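Local coordinates for protein gamma-glutamyl-gamma-aminobutyraldehyde dehydrogenase (Burkholderia cenocepacia, PDB 4LIH) that probably oxidises aldehydes such as gamma-glutamyl-gamma-aminobutyraldehyde to carboxylic acids with NAD(P)+ as the electron acceptor, as a member of the aldehyde dehydrogenase family, at residues N87-A90 and R91-V94; L95-W98 and A99-R103; A133-V136 and E137-E141; L180-A183 and W184-P188; A212-A215 and F216-G219. One frame throughout, in Å; residues are numbered along the deposited sequence. Where two conformers were deposited one is given.

All five contacts are local, each within a short run of one helix; 1 and 2 follow one another on helix 88-104. Contact 1, at the start of that helix, and contact 5, at the end of helix 206-218, are only partly buried; their side chains meet through water, a methyl beside a carboxylate, or backbone oxygens. Contacts 2, 3 and 4 are buried and aromatic, with methyl, sulfur or ring partners over and beside tryptophan and phenylalanine rings. Helix 121-142 of contact 3 packs on both helix 88-104 and helix 178-191, and W98 of contact 2 reaches F186 of contact 4. Contacts 1, 2 (through L96 alone) and 3 touch other subunits; 4 and 5 touch none.

Contact 1: N87-A90 and R91-V94; sequences NPRA and RKAV
K92 and R89, one helical turn apart, share a water between their charged ends at the start of helix 88-104. K92 can be followed outward. Its CB lies 3.5 Å from P88 O and about as far from R89 O, against the carbonyls of the preceding turn. CG swings away from the backbone N (chi1 164°), and the next bond keeps the chain extended; CG and CD pack on A140 and E141 of helix 121-142. A bend about the CG-CD bond (chi3 63°) then turns the chain, so that CE comes 4.2 Å from R89 CA. At the tip, NZ gives a hydrogen bond to the water at 3.0 Å, while R89 NE donates to the same water, also at 3.0 Å, in the plane of the guanidinium. NZ has two stronger partners as well, salt bridges to D144 of its own chain and to E141 of the third subunit.

Beneath these side chains the first helical turn closes by regular i to i+4 bonds, R91 N to N87 O at 3.1 Å and K92 N to P88 O at 3.0 Å. N87 holds the N-cap position, but its OD1 accepts from H155 N of the second subunit.

R89 NE and K92 NZ stand 5.3 Å apart. The water accepts from both, and the two carboxylates on NZ probably balance the positive charge gathered here.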
# COMPACT_ATOMS: atom_id res chain seq x y z
N ASN A 87 -19.45 -2.64 -13.19
CA ASN A 87 -18.74 -3.08 -12.01
C ASN A 87 -17.36 -3.61 -12.35
O ASN A 87 -17.15 -4.13 -13.45
CB ASN A 87 -19.53 -4.18 -11.33
CG ASN A 87 -20.77 -3.67 -10.69
OD1 ASN A 87 -20.79 -2.55 -10.17
ND2 ASN A 87 -21.82 -4.49 -10.69
N PRO A 88 -16.41 -3.51 -11.41
CA PRO A 88 -15.03 -3.96 -11.71
C PRO A 88 -14.94 -5.35 -12.38
O PRO A 88 -14.24 -5.52 -13.36
CB PRO A 88 -14.38 -3.95 -10.33
CG PRO A 88 -15.07 -2.77 -9.64
CD PRO A 88 -16.51 -2.89 -10.06
N ARG A 89 -15.64 -6.33 -11.83
CA ARG A 89 -15.54 -7.70 -12.35
C ARG A 89 -16.07 -7.77 -13.79
O ARG A 89 -15.57 -8.53 -14.60
CB ARG A 89 -16.31 -8.66 -11.44
CG ARG A 89 -15.55 -8.91 -10.13
CD ARG A 89 -16.40 -9.63 -9.08
NE ARG A 89 -16.51 -11.03 -9.48
CZ ARG A 89 -17.34 -11.93 -8.96
NH1 ARG A 89 -18.14 -11.64 -7.97
NH2 ARG A 89 -17.27 -13.16 -9.42
N ALA A 90 -17.10 -6.98 -14.08
CA ALA A 90 -17.71 -6.95 -15.43
C ALA A 90 -16.76 -6.31 -16.46
O ALA A 90 -16.62 -6.81 -17.56
CB ALA A 90 -19.02 -6.20 -15.37
N ARG A 91 -16.10 -5.22 -16.11
CA ARG A 91 -15.09 -4.67 -17.04
C ARG A 91 -13.90 -5.61 -17.23
O ARG A 91 -13.38 -5.75 -18.29
CB ARG A 91 -14.48 -3.35 -16.54
CG ARG A 91 -15.34 -2.16 -16.79
CD ARG A 91 -14.50 -0.90 -16.90
NE ARG A 91 -13.77 -0.68 -15.69
CZ ARG A 91 -14.27 -0.28 -14.53
NH1 ARG A 91 -15.57 0.02 -14.40
NH2 ARG A 91 -13.47 -0.14 -13.52
N LYS A 92 -13.48 -6.25 -16.15
CA LYS A 92 -12.39 -7.23 -16.23
C LYS A 92 -12.78 -8.35 -17.20
O LYS A 92 -11.94 -8.80 -17.98
CB LYS A 92 -12.08 -7.82 -14.87
CG LYS A 92 -11.25 -9.09 -14.95
CD LYS A 92 -10.90 -9.64 -13.56
CE LYS A 92 -12.10 -10.06 -12.72
NZ LYS A 92 -11.67 -10.89 -11.57
N ALA A 93 -14.04 -8.79 -17.14
CA ALA A 93 -14.45 -9.91 -17.98
C ALA A 93 -14.40 -9.52 -19.48
O ALA A 93 -13.89 -10.28 -20.28
CB ALA A 93 -15.84 -10.42 -17.61
N VAL A 94 -14.88 -8.33 -19.82
CA VAL A 94 -14.80 -7.85 -21.22
C VAL A 94 -13.35 -7.73 -21.71
O VAL A 94 -13.03 -8.21 -22.77
CB VAL A 94 -15.57 -6.53 -21.41
CG1 VAL A 94 -15.33 -5.93 -22.79
CG2 VAL A 94 -17.05 -6.77 -21.18
O HOH W 1 -14.45 -12.05 -11.46

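Contact 2: L95-W98 and A99-R103; sequences LLRW and AALMR
W98 O accepts the shortest backbone bond of this turn, from M102 N at 2.8 Å. The same two residues also meet through their side chains, in a Met-aromatic contact. Swung away from the backbone N (chi1 -178°), the W98 indole comes under the end of M102, whose chain runs extended past CG. The methyl CE does the touching: it sits 3.6 Å from the centroid of the five-membered ring, 15° off the normal, a CH-pi contact over one face and displaced toward the rim of the indole. The sulfur SD follows behind, above the same ring at 5.1 Å.

On the outer side, L101 CD2 rests over one face of the R97 guanidinium, 3.6 Å from NH2. R97 bends at chi2 (64°) to bring that flat group over the leucine, and its NH1 makes a salt bridge with E104.

Among its neighbours, this middle part of helix 88-104 lies between two other helices: L95, A99 and R103 face helix 121-142, whereas W98 and L101 pack on helix 206-218. The indole gives its NE1-H to V211 O of that helix and stacks on F186 of helix 178-191.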
# COMPACT_ATOMS: atom_id res chain seq x y z
N LEU A 95 -12.47 -7.11 -20.91
CA LEU A 95 -11.09 -6.96 -21.31
C LEU A 95 -10.37 -8.31 -21.46
O LEU A 95 -9.63 -8.51 -22.41
CB LEU A 95 -10.34 -6.01 -20.37
CG LEU A 95 -10.86 -4.58 -20.35
CD1 LEU A 95 -10.27 -3.85 -19.14
CD2 LEU A 95 -10.52 -3.86 -21.66
N LEU A 96 -10.61 -9.25 -20.55
CA LEU A 96 -10.12 -10.61 -20.75
C LEU A 96 -10.58 -11.24 -22.07
O LEU A 96 -9.78 -11.89 -22.78
CB LEU A 96 -10.48 -11.52 -19.54
CG LEU A 96 -9.75 -11.20 -18.23
CD1 LEU A 96 -10.11 -12.23 -17.12
CD2 LEU A 96 -8.30 -11.22 -18.50
N ARG A 97 -11.86 -11.06 -22.43
CA ARG A 97 -12.33 -11.61 -23.68
C ARG A 97 -11.62 -10.98 -24.90
O ARG A 97 -11.37 -11.64 -25.88
CB ARG A 97 -13.85 -11.43 -23.80
CG ARG A 97 -14.44 -11.90 -25.11
CD ARG A 97 -14.26 -13.39 -25.26
NE ARG A 97 -14.74 -13.90 -26.54
CZ ARG A 97 -14.21 -14.91 -27.19
NH1 ARG A 97 -13.14 -15.53 -26.72
NH2 ARG A 97 -14.72 -15.29 -28.36
N TRP A 98 -11.30 -9.70 -24.82
CA TRP A 98 -10.65 -9.02 -25.93
C TRP A 98 -9.24 -9.56 -26.12
O TRP A 98 -8.83 -9.91 -27.24
CB TRP A 98 -10.63 -7.52 -25.65
CG TRP A 98 -10.06 -6.65 -26.69
CD1 TRP A 98 -9.98 -6.87 -28.03
CD2 TRP A 98 -9.57 -5.33 -26.47
NE1 TRP A 98 -9.46 -5.76 -28.66
CE2 TRP A 98 -9.15 -4.82 -27.71
CE3 TRP A 98 -9.40 -4.56 -25.32
CZ2 TRP A 98 -8.64 -3.54 -27.84
CZ3 TRP A 98 -8.86 -3.29 -25.46
CH2 TRP A 98 -8.51 -2.80 -26.71
N ALA A 99 -8.53 -9.70 -25.01
CA ALA A 99 -7.22 -10.28 -25.02
C ALA A 99 -7.22 -11.71 -25.53
O ALA A 99 -6.35 -12.07 -26.33
CB ALA A 99 -6.62 -10.25 -23.62
N ALA A 100 -8.17 -12.51 -25.07
CA ALA A 100 -8.37 -13.88 -25.62
C ALA A 100 -8.53 -13.85 -27.14
O ALA A 100 -7.95 -14.68 -27.86
CB ALA A 100 -9.56 -14.56 -24.98
N LEU A 101 -9.33 -12.91 -27.63
CA LEU A 101 -9.49 -12.73 -29.07
C LEU A 101 -8.18 -12.36 -29.74
O LEU A 101 -7.83 -12.93 -30.79
CB LEU A 101 -10.57 -11.72 -29.41
CG LEU A 101 -12.02 -12.21 -29.21
CD1 LEU A 101 -12.95 -11.02 -29.23
CD2 LEU A 101 -12.44 -13.20 -30.27
N MET A 102 -7.42 -11.44 -29.15
CA MET A 102 -6.13 -11.10 -29.73
C MET A 102 -5.30 -12.38 -29.88
O MET A 102 -4.67 -12.60 -30.91
CB MET A 102 -5.34 -10.12 -28.89
CG MET A 102 -5.96 -8.75 -28.79
SD MET A 102 -4.87 -7.64 -27.83
CE MET A 102 -6.09 -6.43 -27.50
N ARG A 103 -5.32 -13.21 -28.85
CA ARG A 103 -4.57 -14.42 -28.85
C ARG A 103 -5.09 -15.42 -29.92
O ARG A 103 -4.30 -16.08 -30.59
CB ARG A 103 -4.56 -15.05 -27.45
CG ARG A 103 -3.73 -14.24 -26.48
CD ARG A 103 -3.61 -14.93 -25.12
NE ARG A 103 -2.93 -14.08 -24.14
CZ ARG A 103 -1.60 -13.96 -24.02
NH1 ARG A 103 -0.74 -14.62 -24.81
NH2 ARG A 103 -1.11 -13.15 -23.09

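Contact 3: A133-V136 and E137-E141; sequences AYCV and EWFAE
E137 begins the second segment, on helix 121-142, which lies against helices 88-104 and 178-191 of the aldehyde dehydrogenase fold. Its N donates to A133 O at 2.9 Å. The side chain then folds back along the same carbonyl, CG 3.2 Å from A133 O, because chi1 of -68° sets CG beside the backbone N. That course carries the carboxylate to R103 of helix 88-104, where OE2 forms a salt bridge.

W138 follows, with its N bonded to Y134 O. The indole lies alongside the Y134 ring, both pointing the same way, and the planes are inclined at 72°. Their nearest atoms are Y134 CE1 and W138 CD1, 3.9 Å apart. The polar ends go to other partners: Y134 OH binds M469 N, while W138 NE1 donates to D144 O of the third subunit. R89 and K145 of that subunit add cation-pi contacts to Y134 and W138, making this face part of a subunit interface.

F139 comes next, and its ring takes W138 CE3 over the centre of one face, 3.8 Å above the plane. A140 continues the helical bonding, its N 3.0 Å from V136 O. Back at F139, the cysteine sulfur meets the ring at its edge rather than over a face: C135 SG lies in the ring plane, 3.9 Å from F139 CE2.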
# COMPACT_ATOMS: atom_id res chain seq x y z
N ALA A 133 -1.54 -8.54 -25.43
CA ALA A 133 -2.60 -9.31 -24.82
C ALA A 133 -2.33 -9.38 -23.31
O ALA A 133 -3.22 -9.12 -22.55
CB ALA A 133 -2.68 -10.69 -25.41
N TYR A 134 -1.04 -9.58 -22.93
CA TYR A 134 -0.62 -9.63 -21.50
C TYR A 134 -0.89 -8.32 -20.83
O TYR A 134 -1.42 -8.27 -19.73
CB TYR A 134 0.81 -10.08 -21.36
CG TYR A 134 1.53 -9.82 -20.01
CD1 TYR A 134 1.09 -10.38 -18.81
CD2 TYR A 134 2.72 -9.10 -19.97
CE1 TYR A 134 1.74 -10.18 -17.61
CE2 TYR A 134 3.41 -8.91 -18.78
CZ TYR A 134 2.94 -9.44 -17.61
OH TYR A 134 3.66 -9.22 -16.44
N CYS A 135 -0.61 -7.23 -21.55
CA CYS A 135 -0.87 -5.92 -20.96
C CYS A 135 -2.36 -5.71 -20.66
O CYS A 135 -2.74 -5.31 -19.55
CB CYS A 135 -0.28 -4.82 -21.82
SG CYS A 135 -0.57 -3.16 -21.19
N VAL A 136 -3.22 -6.03 -21.62
CA VAL A 136 -4.64 -5.91 -21.42
C VAL A 136 -5.11 -6.83 -20.26
O VAL A 136 -5.88 -6.43 -19.39
CB VAL A 136 -5.39 -6.22 -22.71
CG1 VAL A 136 -6.89 -6.32 -22.44
CG2 VAL A 136 -5.08 -5.14 -23.74
N GLU A 137 -4.65 -8.07 -20.26
CA GLU A 137 -5.04 -9.01 -19.23
C GLU A 137 -4.65 -8.58 -17.83
O GLU A 137 -5.42 -8.78 -16.85
CB GLU A 137 -4.43 -10.41 -19.50
CG GLU A 137 -5.00 -11.13 -20.73
CD GLU A 137 -4.08 -12.19 -21.33
OE1 GLU A 137 -2.89 -12.35 -20.97
OE2 GLU A 137 -4.55 -12.88 -22.22
N TRP A 138 -3.44 -8.04 -17.71
CA TRP A 138 -2.89 -7.68 -16.39
C TRP A 138 -3.68 -6.51 -15.83
O TRP A 138 -4.12 -6.53 -14.69
CB TRP A 138 -1.41 -7.34 -16.53
CG TRP A 138 -0.62 -7.27 -15.27
CD1 TRP A 138 0.09 -8.28 -14.69
CD2 TRP A 138 -0.42 -6.12 -14.45
NE1 TRP A 138 0.71 -7.84 -13.53
CE2 TRP A 138 0.44 -6.51 -13.38
CE3 TRP A 138 -0.91 -4.82 -14.49
CZ2 TRP A 138 0.82 -5.63 -12.35
CZ3 TRP A 138 -0.48 -3.91 -13.48
CH2 TRP A 138 0.38 -4.35 -12.42
N PHE A 139 -3.95 -5.50 -16.65
CA PHE A 139 -4.74 -4.39 -16.12
C PHE A 139 -6.18 -4.81 -15.82
O PHE A 139 -6.76 -4.34 -14.85
CB PHE A 139 -4.64 -3.13 -16.98
CG PHE A 139 -3.31 -2.41 -16.81
CD1 PHE A 139 -3.04 -1.67 -15.63
CD2 PHE A 139 -2.29 -2.60 -17.73
CE1 PHE A 139 -1.82 -1.02 -15.45
CE2 PHE A 139 -1.07 -1.98 -17.54
CZ PHE A 139 -0.83 -1.20 -16.42
N ALA A 140 -6.72 -5.74 -16.62
CA ALA A 140 -8.04 -6.29 -16.38
C ALA A 140 -8.04 -6.97 -15.03
O ALA A 140 -8.93 -6.76 -14.18
CB ALA A 140 -8.40 -7.31 -17.45
N GLU A 141 -7.01 -7.78 -14.81
CA GLU A 141 -6.92 -8.57 -13.57
C GLU A 141 -6.63 -7.69 -12.35
O GLU A 141 -6.84 -8.10 -11.23
CB GLU A 141 -5.80 -9.60 -13.71
CG GLU A 141 -6.11 -10.78 -14.60
CD GLU A 141 -4.90 -11.70 -14.82
OE1 GLU A 141 -3.77 -11.29 -14.53
OE2 GLU A 141 -5.06 -12.86 -15.25

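Contact 4: L180-A183 and W184-P188; sequences LMAA and WKFGP
The backbone is alpha-helical through G187, whose N bonds A183 O at 2.8 Å, and kinks at P188, which has no N-H for the turn before. This is helix 178-191, the crossover of the beta-alpha-beta unit joining strands 157-172 and 195-199.

In the conformer given, one of two, L180 CD1 sits over a face of the W184 indole, 3.8 Å from the centroid of the five-membered ring, a CH-pi contact that is therefore less certain. M181, bent at chi2 and chi3, approaches the six-membered ring obliquely in a Met-aromatic contact, its SD 4.3 Å from the ring centroid and CE 3.6 Å from W184 CE3. A bound MES molecule, probably from the crystallisation liquor, lies about 4 Å from the W184 side chain.

K185 runs to a salt bridge with D484 and a hydrogen bond to T250; its side chain is about 4 Å from that of E274, the predicted active-site residue.

F186 puts CG between its backbone N and carbonyl carbon (chi1 66°), folding the ring back over the previous turn. It meets F225 edge-to-face. On the helix side, A183 CA rests over the centre of the ring, 3.4 Å from the centroid and 12° off the normal.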
# COMPACT_ATOMS: atom_id res chain seq x y z
N LEU A 180 2.00 -3.02 -29.48
CA LEU A 180 2.46 -3.14 -28.12
C LEU A 180 2.37 -1.81 -27.38
O LEU A 180 1.83 -1.74 -26.26
CB LEU A 180 3.85 -3.77 -28.12
CG LEU A 180 4.58 -4.01 -26.79
CD1 LEU A 180 5.14 -2.71 -26.22
CD2 LEU A 180 3.65 -4.71 -25.83
N MET A 181 2.84 -0.73 -28.01
CA MET A 181 2.73 0.62 -27.42
C MET A 181 1.30 1.05 -27.34
O MET A 181 0.88 1.66 -26.35
CB MET A 181 3.55 1.68 -28.17
CG MET A 181 5.06 1.55 -27.96
SD MET A 181 5.73 1.43 -26.27
CE MET A 181 4.79 2.78 -25.47
N ALA A 182 0.51 0.75 -28.36
CA ALA A 182 -0.94 1.03 -28.34
C ALA A 182 -1.56 0.43 -27.07
O ALA A 182 -2.20 1.13 -26.28
CB ALA A 182 -1.63 0.52 -29.62
N ALA A 183 -1.33 -0.86 -26.87
CA ALA A 183 -1.89 -1.57 -25.73
C ALA A 183 -1.37 -1.03 -24.38
O ALA A 183 -2.09 -1.02 -23.40
CB ALA A 183 -1.55 -3.03 -25.85
N TRP A 184 -0.11 -0.59 -24.32
CA TRP A 184 0.42 0.04 -23.07
C TRP A 184 -0.37 1.30 -22.68
O TRP A 184 -0.48 1.63 -21.50
CB TRP A 184 1.91 0.43 -23.24
CG TRP A 184 2.84 -0.70 -23.07
CD1 TRP A 184 2.52 -2.03 -23.11
CD2 TRP A 184 4.25 -0.64 -22.84
NE1 TRP A 184 3.66 -2.79 -22.94
CE2 TRP A 184 4.72 -1.96 -22.75
CE3 TRP A 184 5.17 0.42 -22.72
CZ2 TRP A 184 6.08 -2.28 -22.54
CZ3 TRP A 184 6.52 0.11 -22.47
CH2 TRP A 184 6.95 -1.23 -22.40
N LYS A 185 -0.90 2.00 -23.68
CA LYS A 185 -1.86 3.08 -23.44
C LYS A 185 -3.27 2.57 -23.18
O LYS A 185 -3.85 2.88 -22.14
CB LYS A 185 -1.92 4.09 -24.59
CG LYS A 185 -0.59 4.66 -25.10
CD LYS A 185 0.35 5.16 -24.03
CE LYS A 185 1.57 5.73 -24.70
NZ LYS A 185 2.65 6.03 -23.73
N PHE A 186 -3.86 1.81 -24.09
CA PHE A 186 -5.29 1.50 -23.96
C PHE A 186 -5.63 0.45 -22.88
O PHE A 186 -6.76 0.40 -22.41
CB PHE A 186 -5.95 1.18 -25.32
CG PHE A 186 -5.47 -0.08 -26.00
CD1 PHE A 186 -5.67 -1.34 -25.44
CD2 PHE A 186 -4.93 -0.03 -27.28
CE1 PHE A 186 -5.27 -2.48 -26.10
CE2 PHE A 186 -4.54 -1.17 -27.95
CZ PHE A 186 -4.72 -2.40 -27.37
N GLY A 187 -4.70 -0.42 -22.59
CA GLY A 187 -4.85 -1.42 -21.50
C GLY A 187 -5.19 -0.77 -20.18
O GLY A 187 -6.29 -0.94 -19.64
N PRO A 188 -4.28 0.08 -19.68
CA PRO A 188 -4.67 0.76 -18.43
C PRO A 188 -5.80 1.81 -18.57
O PRO A 188 -6.64 1.95 -17.68
CB PRO A 188 -3.38 1.46 -18.01
CG PRO A 188 -2.52 1.52 -19.24
CD PRO A 188 -2.86 0.27 -20.02

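Contact 5: A212-A215 and F216-G219; sequences AQLA and FEAG
A Schellman motif ends helix 206-218 here, within the beta-alpha-beta unit that connects strands 195-199 and 225-227. G219 leaves the helix with positive phi (111°), a conformation that at these backbone angles favours glycine, since a CB would jam against the carbonyl oxygen of A218. Its N donates to F216 O at 3.1 Å. Just before it, A218 N bonds L214 O at 2.9 Å and also makes a weak i to i+3 bond to A215 O, consistent with a tighter last turn. Upstream the regular pattern still holds, with E217 N on Q213 O at 3.0 Å.

Few side chains meet across the turn. A218 CB lies against the carbonyls of L214 and A215, and E217 CB is 3.4 Å from L214 O. F216 swings its ring away from the backbone N (chi1 -173°) and out from this turn, to pack on F31 of strand 30-32. A215 and A218 instead face W98 of helix 88-104.

L214 and E217 run side by side and point the same way. E217 is extended beyond CG, and its carboxylate comes beside a leucine methyl, OE1 lying 3.6 Å from L214 CD2.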
# COMPACT_ATOMS: atom_id res chain seq x y z
N ALA A 212 -9.41 -2.93 -32.89
CA ALA A 212 -10.62 -2.13 -32.68
C ALA A 212 -11.86 -2.97 -32.98
O ALA A 212 -12.82 -2.94 -32.22
CB ALA A 212 -10.62 -0.91 -33.58
N GLN A 213 -11.79 -3.71 -34.09
CA GLN A 213 -12.84 -4.62 -34.51
C GLN A 213 -13.04 -5.69 -33.45
O GLN A 213 -14.17 -5.96 -33.03
CB GLN A 213 -12.48 -5.24 -35.87
CG GLN A 213 -12.40 -4.24 -37.01
CD GLN A 213 -12.12 -4.88 -38.37
OE1 GLN A 213 -11.08 -5.49 -38.58
NE2 GLN A 213 -13.05 -4.70 -39.31
N LEU A 214 -11.93 -6.27 -33.00
CA LEU A 214 -11.95 -7.30 -31.95
C LEU A 214 -12.48 -6.75 -30.64
O LEU A 214 -13.20 -7.42 -29.95
CB LEU A 214 -10.58 -7.92 -31.76
CG LEU A 214 -10.01 -8.61 -33.00
CD1 LEU A 214 -8.60 -9.05 -32.65
CD2 LEU A 214 -10.88 -9.78 -33.52
N ALA A 215 -12.19 -5.48 -30.35
CA ALA A 215 -12.68 -4.85 -29.12
C ALA A 215 -14.21 -4.82 -29.08
O ALA A 215 -14.83 -5.19 -28.08
CB ALA A 215 -12.13 -3.43 -29.00
N PHE A 216 -14.80 -4.36 -30.16
CA PHE A 216 -16.25 -4.34 -30.29
C PHE A 216 -16.83 -5.76 -30.25
O PHE A 216 -17.84 -5.99 -29.60
CB PHE A 216 -16.68 -3.60 -31.57
CG PHE A 216 -18.17 -3.39 -31.69
CD1 PHE A 216 -18.83 -2.48 -30.86
CD2 PHE A 216 -18.93 -4.12 -32.59
CE1 PHE A 216 -20.21 -2.28 -30.95
CE2 PHE A 216 -20.32 -3.95 -32.65
CZ PHE A 216 -20.95 -3.02 -31.83
N GLU A 217 -16.18 -6.70 -30.92
CA GLU A 217 -16.59 -8.11 -30.88
C GLU A 217 -16.61 -8.66 -29.43
O GLU A 217 -17.45 -9.48 -29.08
CB GLU A 217 -15.62 -8.94 -31.73
CG GLU A 217 -16.07 -10.37 -31.93
CD GLU A 217 -15.08 -11.19 -32.73
OE1 GLU A 217 -14.38 -10.61 -33.56
OE2 GLU A 217 -15.06 -12.43 -32.60
N ALA A 218 -15.68 -8.20 -28.61
CA ALA A 218 -15.55 -8.68 -27.23
C ALA A 218 -16.55 -8.05 -26.28
O ALA A 218 -16.65 -8.51 -25.12
CB ALA A 218 -14.14 -8.41 -26.72
N GLY A 219 -17.20 -6.96 -26.70
CA GLY A 219 -18.14 -6.24 -25.85
C GLY A 219 -17.73 -4.85 -25.37
O GLY A 219 -18.39 -4.28 -24.51